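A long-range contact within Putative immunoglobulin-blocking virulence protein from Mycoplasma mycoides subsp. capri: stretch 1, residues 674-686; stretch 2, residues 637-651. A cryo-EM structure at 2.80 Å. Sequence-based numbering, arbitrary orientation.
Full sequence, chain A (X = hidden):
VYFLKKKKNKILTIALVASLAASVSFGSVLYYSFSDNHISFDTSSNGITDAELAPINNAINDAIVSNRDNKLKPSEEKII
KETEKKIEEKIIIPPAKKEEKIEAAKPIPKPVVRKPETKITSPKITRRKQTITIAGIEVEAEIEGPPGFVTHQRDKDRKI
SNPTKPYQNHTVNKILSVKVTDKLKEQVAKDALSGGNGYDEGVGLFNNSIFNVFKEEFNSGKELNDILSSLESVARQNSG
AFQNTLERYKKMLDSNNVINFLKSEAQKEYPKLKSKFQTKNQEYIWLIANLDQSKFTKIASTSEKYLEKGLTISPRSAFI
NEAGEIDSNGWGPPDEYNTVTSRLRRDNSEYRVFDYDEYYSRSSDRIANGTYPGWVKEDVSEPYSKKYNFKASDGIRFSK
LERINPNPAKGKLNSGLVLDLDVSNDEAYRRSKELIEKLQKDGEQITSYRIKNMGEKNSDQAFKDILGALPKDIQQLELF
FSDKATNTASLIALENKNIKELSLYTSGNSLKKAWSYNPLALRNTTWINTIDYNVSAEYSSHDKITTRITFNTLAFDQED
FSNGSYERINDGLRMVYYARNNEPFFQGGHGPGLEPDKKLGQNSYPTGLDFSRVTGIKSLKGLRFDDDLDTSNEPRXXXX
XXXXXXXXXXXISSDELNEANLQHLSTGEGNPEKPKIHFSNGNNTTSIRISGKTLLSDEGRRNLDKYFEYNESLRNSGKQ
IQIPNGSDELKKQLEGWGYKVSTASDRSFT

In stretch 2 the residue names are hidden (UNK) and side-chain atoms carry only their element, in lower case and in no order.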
# COMPACT_ATOMS: atom_id res chain seq x y z
N LYS A 674 -6.66 4.55 23.62
CA LYS A 674 -6.04 5.77 24.15
C LYS A 674 -5.71 6.75 23.01
O LYS A 674 -5.63 6.33 21.86
CB LYS A 674 -4.82 5.37 25.01
CG LYS A 674 -5.17 4.44 26.19
CD LYS A 674 -6.19 5.02 27.18
CE LYS A 674 -6.61 3.99 28.25
NZ LYS A 674 -7.62 3.04 27.78
N PRO A 675 -5.54 8.06 23.29
CA PRO A 675 -5.17 9.03 22.27
C PRO A 675 -3.70 8.88 21.82
O PRO A 675 -2.94 8.12 22.42
CB PRO A 675 -5.47 10.37 22.92
CG PRO A 675 -5.18 10.12 24.38
CD PRO A 675 -5.67 8.70 24.59
N LYS A 676 -3.28 9.59 20.77
CA LYS A 676 -1.97 9.42 20.11
C LYS A 676 -1.10 10.67 20.16
O LYS A 676 -1.57 11.80 20.03
CB LYS A 676 -2.14 8.95 18.66
CG LYS A 676 -2.58 7.50 18.58
CD LYS A 676 -2.55 6.97 17.14
CE LYS A 676 -2.98 5.51 17.11
NZ LYS A 676 -2.90 4.93 15.76
N ILE A 677 0.21 10.47 20.28
CA ILE A 677 1.24 11.45 19.97
C ILE A 677 2.08 10.88 18.83
O ILE A 677 2.36 9.69 18.79
CB ILE A 677 2.08 11.85 21.21
CG1 ILE A 677 1.22 12.53 22.28
CG2 ILE A 677 3.22 12.79 20.80
CD1 ILE A 677 1.90 12.67 23.63
N HIS A 678 2.46 11.74 17.90
CA HIS A 678 3.29 11.45 16.73
C HIS A 678 4.43 12.45 16.59
O HIS A 678 4.32 13.58 17.04
CB HIS A 678 2.46 11.50 15.45
CG HIS A 678 1.50 10.37 15.23
ND1 HIS A 678 1.82 9.13 14.70
CD2 HIS A 678 0.16 10.46 15.38
CE1 HIS A 678 0.66 8.49 14.54
NE2 HIS A 678 -0.35 9.27 14.94
N PHE A 679 5.49 12.09 15.88
CA PHE A 679 6.60 12.98 15.54
C PHE A 679 6.92 12.95 14.05
O PHE A 679 6.84 11.89 13.43
CB PHE A 679 7.83 12.63 16.38
CG PHE A 679 7.67 12.83 17.87
CD1 PHE A 679 7.66 14.13 18.38
CD2 PHE A 679 7.52 11.74 18.74
CE1 PHE A 679 7.48 14.34 19.76
CE2 PHE A 679 7.34 11.95 20.11
CZ PHE A 679 7.32 13.25 20.62
N SER A 680 7.35 14.06 13.47
CA SER A 680 7.62 14.18 12.03
C SER A 680 8.68 13.22 11.45
O SER A 680 8.66 12.93 10.26
CB SER A 680 8.03 15.62 11.71
OG SER A 680 7.06 16.52 12.14
N ASN A 681 9.58 12.70 12.28
CA ASN A 681 10.65 11.78 11.90
C ASN A 681 10.31 10.28 12.08
O ASN A 681 10.63 9.47 11.22
CB ASN A 681 11.91 12.18 12.69
CG ASN A 681 11.76 12.10 14.19
OD1 ASN A 681 10.67 12.12 14.72
ND2 ASN A 681 12.82 11.95 14.92
N GLY A 682 9.71 9.87 13.21
CA GLY A 682 9.59 8.48 13.67
C GLY A 682 10.86 7.76 14.20
O GLY A 682 10.75 6.67 14.74
N ASN A 683 12.05 8.38 14.13
CA ASN A 683 13.34 7.88 14.66
C ASN A 683 13.50 7.99 16.19
O ASN A 683 14.60 7.80 16.70
CB ASN A 683 14.52 8.59 13.95
CG ASN A 683 14.65 8.24 12.49
OD1 ASN A 683 13.73 8.41 11.71
ND2 ASN A 683 15.76 7.69 12.07
N ASN A 684 12.44 8.29 16.93
CA ASN A 684 12.46 8.64 18.36
C ASN A 684 12.64 7.46 19.33
O ASN A 684 12.07 7.43 20.42
CB ASN A 684 11.24 9.48 18.72
CG ASN A 684 11.04 10.56 17.71
OD1 ASN A 684 11.73 11.56 17.67
ND2 ASN A 684 10.15 10.35 16.78
N THR A 685 13.40 6.44 18.90
CA THR A 685 13.75 5.25 19.68
C THR A 685 14.96 5.48 20.58
O THR A 685 15.34 4.61 21.36
CB THR A 685 13.95 4.03 18.77
OG1 THR A 685 15.01 4.24 17.87
CG2 THR A 685 12.70 3.72 17.94
N THR A 686 15.57 6.67 20.55
CA THR A 686 16.32 7.21 21.70
C THR A 686 15.35 8.01 22.60
O THR A 686 14.17 8.19 22.31
CB THR A 686 17.57 7.97 21.22
OG1 THR A 686 18.43 7.04 20.62
CG2 THR A 686 18.43 8.66 22.29
N UNK A 637 -11.59 18.22 23.51
CA UNK A 637 -10.50 17.28 23.80
C UNK A 637 -9.94 16.71 22.50
O UNK A 637 -10.71 16.31 21.63
n UNK A 637 -10.85 16.31 29.31
c UNK A 637 -10.82 17.47 28.40
c UNK A 637 -10.37 17.11 26.98
c UNK A 637 -11.49 16.53 26.11
c UNK A 637 -10.99 16.14 24.71
N UNK A 638 -8.63 16.71 22.33
CA UNK A 638 -8.00 16.22 21.09
C UNK A 638 -7.70 14.73 21.23
O UNK A 638 -7.46 14.23 22.32
c UNK A 638 -6.80 17.08 20.65
c UNK A 638 -7.25 18.55 20.51
c UNK A 638 -4.34 17.68 21.08
c UNK A 638 -5.58 16.92 21.56
N UNK A 639 -7.77 14.00 20.11
CA UNK A 639 -7.47 12.57 20.03
C UNK A 639 -6.06 12.29 19.56
O UNK A 639 -5.53 11.21 19.78
o UNK A 639 -8.40 12.20 17.80
c UNK A 639 -9.93 11.96 19.57
c UNK A 639 -8.48 11.82 19.15
N UNK A 640 -5.41 13.26 18.92
CA UNK A 640 -4.14 13.09 18.24
C UNK A 640 -3.34 14.39 18.21
O UNK A 640 -3.91 15.46 18.00
c UNK A 640 -4.42 12.55 16.84
o UNK A 640 -4.39 11.54 14.12
c UNK A 640 -3.55 11.16 14.96
o UNK A 640 -3.03 10.03 14.88
c UNK A 640 -3.17 12.10 16.10
N UNK A 641 -2.03 14.28 18.38
CA UNK A 641 -1.09 15.39 18.41
C UNK A 641 0.18 15.03 17.65
O UNK A 641 0.96 14.22 18.12
c UNK A 641 0.26 16.82 20.10
c UNK A 641 -0.26 18.18 19.63
c UNK A 641 0.65 16.90 21.56
c UNK A 641 -0.78 15.71 19.88
N UNK A 642 0.43 15.66 16.52
CA UNK A 642 1.70 15.52 15.79
C UNK A 642 2.60 16.72 16.08
O UNK A 642 2.17 17.86 16.03
c UNK A 642 2.81 14.90 13.62
c UNK A 642 1.50 15.31 14.29
o UNK A 642 0.57 14.29 14.03
N UNK A 643 3.86 16.44 16.41
CA UNK A 643 4.89 17.38 16.78
C UNK A 643 6.05 17.29 15.79
O UNK A 643 6.41 16.22 15.31
c UNK A 643 5.35 17.06 18.21
c UNK A 643 4.79 16.77 20.63
c UNK A 643 3.89 18.73 19.42
c UNK A 643 4.29 17.27 19.29
N UNK A 644 6.70 18.41 15.54
CA UNK A 644 7.99 18.40 14.88
C UNK A 644 9.06 17.75 15.75
O UNK A 644 9.22 18.12 16.92
o UNK A 644 13.32 20.10 11.79
c UNK A 644 12.07 20.37 13.81
c UNK A 644 9.81 19.42 12.46
c UNK A 644 10.84 20.30 14.47
c UNK A 644 11.04 19.46 11.81
c UNK A 644 9.70 19.86 13.79
c UNK A 644 12.16 19.97 12.47
c UNK A 644 8.38 19.81 14.49
N UNK A 645 9.85 16.84 15.17
CA UNK A 645 11.15 16.45 15.73
C UNK A 645 12.18 16.09 14.65
O UNK A 645 11.84 15.64 13.57
c UNK A 645 12.19 15.28 17.69
o UNK A 645 12.89 16.26 17.89
n UNK A 645 12.50 14.17 18.26
c UNK A 645 10.99 15.33 16.77
N UNK A 646 13.44 16.31 14.99
CA UNK A 646 14.57 16.51 14.08
C UNK A 646 15.72 15.52 14.34
O UNK A 646 16.52 15.22 13.46
c UNK A 646 15.01 17.96 14.36
o UNK A 646 16.42 17.99 12.42
n UNK A 646 16.03 19.90 13.37
c UNK A 646 15.88 18.61 13.31
N UNK A 647 15.79 14.99 15.56
CA UNK A 647 16.83 14.12 16.10
C UNK A 647 16.20 12.87 16.73
O UNK A 647 15.00 12.86 16.99
c UNK A 647 18.02 17.40 16.63
o UNK A 647 18.57 18.24 15.89
c UNK A 647 18.57 15.97 16.61
c UNK A 647 17.66 14.86 17.16
o UNK A 647 17.07 17.71 17.38
N UNK A 648 16.99 11.83 16.98
CA UNK A 648 16.55 10.57 17.60
C UNK A 648 16.02 10.72 19.03
O UNK A 648 15.32 9.84 19.52
o UNK A 648 18.77 10.06 18.42
c UNK A 648 17.71 9.58 17.61
N UNK A 649 16.34 11.83 19.69
CA UNK A 649 15.85 12.21 21.00
C UNK A 649 14.76 13.28 20.88
O UNK A 649 14.88 14.23 20.12
c UNK A 649 18.41 16.13 21.11
c UNK A 649 17.60 15.10 21.61
c UNK A 649 17.02 12.65 21.89
c UNK A 649 19.84 14.47 20.05
o UNK A 649 20.33 16.82 19.85
c UNK A 649 19.54 15.82 20.32
c UNK A 649 17.90 13.75 21.33
c UNK A 649 19.03 13.44 20.55
N UNK A 650 13.69 13.16 21.66
CA UNK A 650 12.76 14.27 21.84
C UNK A 650 13.29 15.20 22.93
O UNK A 650 13.14 14.93 24.12
c UNK A 650 9.70 14.82 23.71
c UNK A 650 9.15 16.82 21.83
c UNK A 650 8.52 16.83 23.08
c UNK A 650 10.34 14.80 22.46
c UNK A 650 10.06 15.80 21.51
c UNK A 650 8.80 15.83 24.02
c UNK A 650 11.36 13.72 22.13
N UNK A 651 13.96 16.28 22.54
CA UNK A 651 14.46 17.29 23.45
C UNK A 651 13.31 18.13 24.00
O UNK A 651 12.50 18.67 23.23
o UNK A 651 14.97 20.83 23.60
c UNK A 651 15.88 20.25 24.22
o UNK A 651 16.38 20.73 25.25
c UNK A 651 15.53 18.14 22.75
c UNK A 651 16.46 18.93 23.69

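Position 637 carries four carbons in a row ending in a nitrogen, out of reach of the other stretch; it is Lys-637. At 638, four carbons fork at the first, with one arm two carbons long, which defines Ile-638, buried but pointing sideways. Position 639 has one carbon bearing an oxygen and a carbon, hence Thr-639; its backbone does the work, O accepting from Lys-676 N at 2.9 Å.

Position 640 has three carbons, the third carrying two oxygens, one of them at the edge of the His-678 ring. This is Glu-640, whose OE1 accepts a hydrogen bond from His-678 NE2 (2.8 Å). At 641, four carbons fork at the second and lie on the sheet face shared with Ile-677: Leu-641. Its N donates to Lys-676 O (3.0 Å) and its O accepts from His-678 N (2.9 Å). Position 642, one carbon with an oxygen and a carbon, lies beside His-678 and is Thr-642; OG1 is 3.7 Å from His-678 CB. The four carbons at 643, again forked at the second, meet Phe-679 and Ile-677. This is Leu-643, with CD1 3.7 Å from Phe-679 CE1.

Position 644 is a carbon followed by a six-carbon ring bearing an oxygen, Tyr-644; CA-to-CB points away, though the ring passes near Ser-680. Positions 645 and 646 each show two carbons, the second with an oxygen and a nitrogen. The first points toward stretch 1 and is Asn-645, its ND2 donating to Asn-684 OD1 (2.8 Å); the second, pointing away, is Asn-646. Three carbons ending in two oxygens make 647 Glu-647, also directed away. A single carbon and oxygen at 648 give Ser-648, near Thr-686.

At 649 an oxygen-bearing six-carbon ring identifies Tyr-649, pointing away. Position 650 has the ring without oxygen and points toward Phe-679: Phe-650. Three carbons and two oxygens at 651 give Glu-651, out of reach.

The contact is built on two parallel strands, paired in register from Lys-676 with Glu-640 to Phe-679 with Leu-643. Alternation places Ile-677, Phe-679, Leu-641 and Leu-643 on one buried face, where Phe-679 CE1 lies over one face of the Phe-650 ring, 3.4 Å from CD1. His-678 and Glu-640 share the other, more exposed face. Beyond the strands, Leu-643 O accepts two hydrogen bonds from one residue, from Ser-680 N at 3.0 Å and from Ser-680 OG at 3.2 Å. Asn-645 ND2 also donates to Tyr-649 O (3.0 Å), so one amide ties its own loop to Asn-684.

Stretch 2 637-651: KITELTLYNNESYFE
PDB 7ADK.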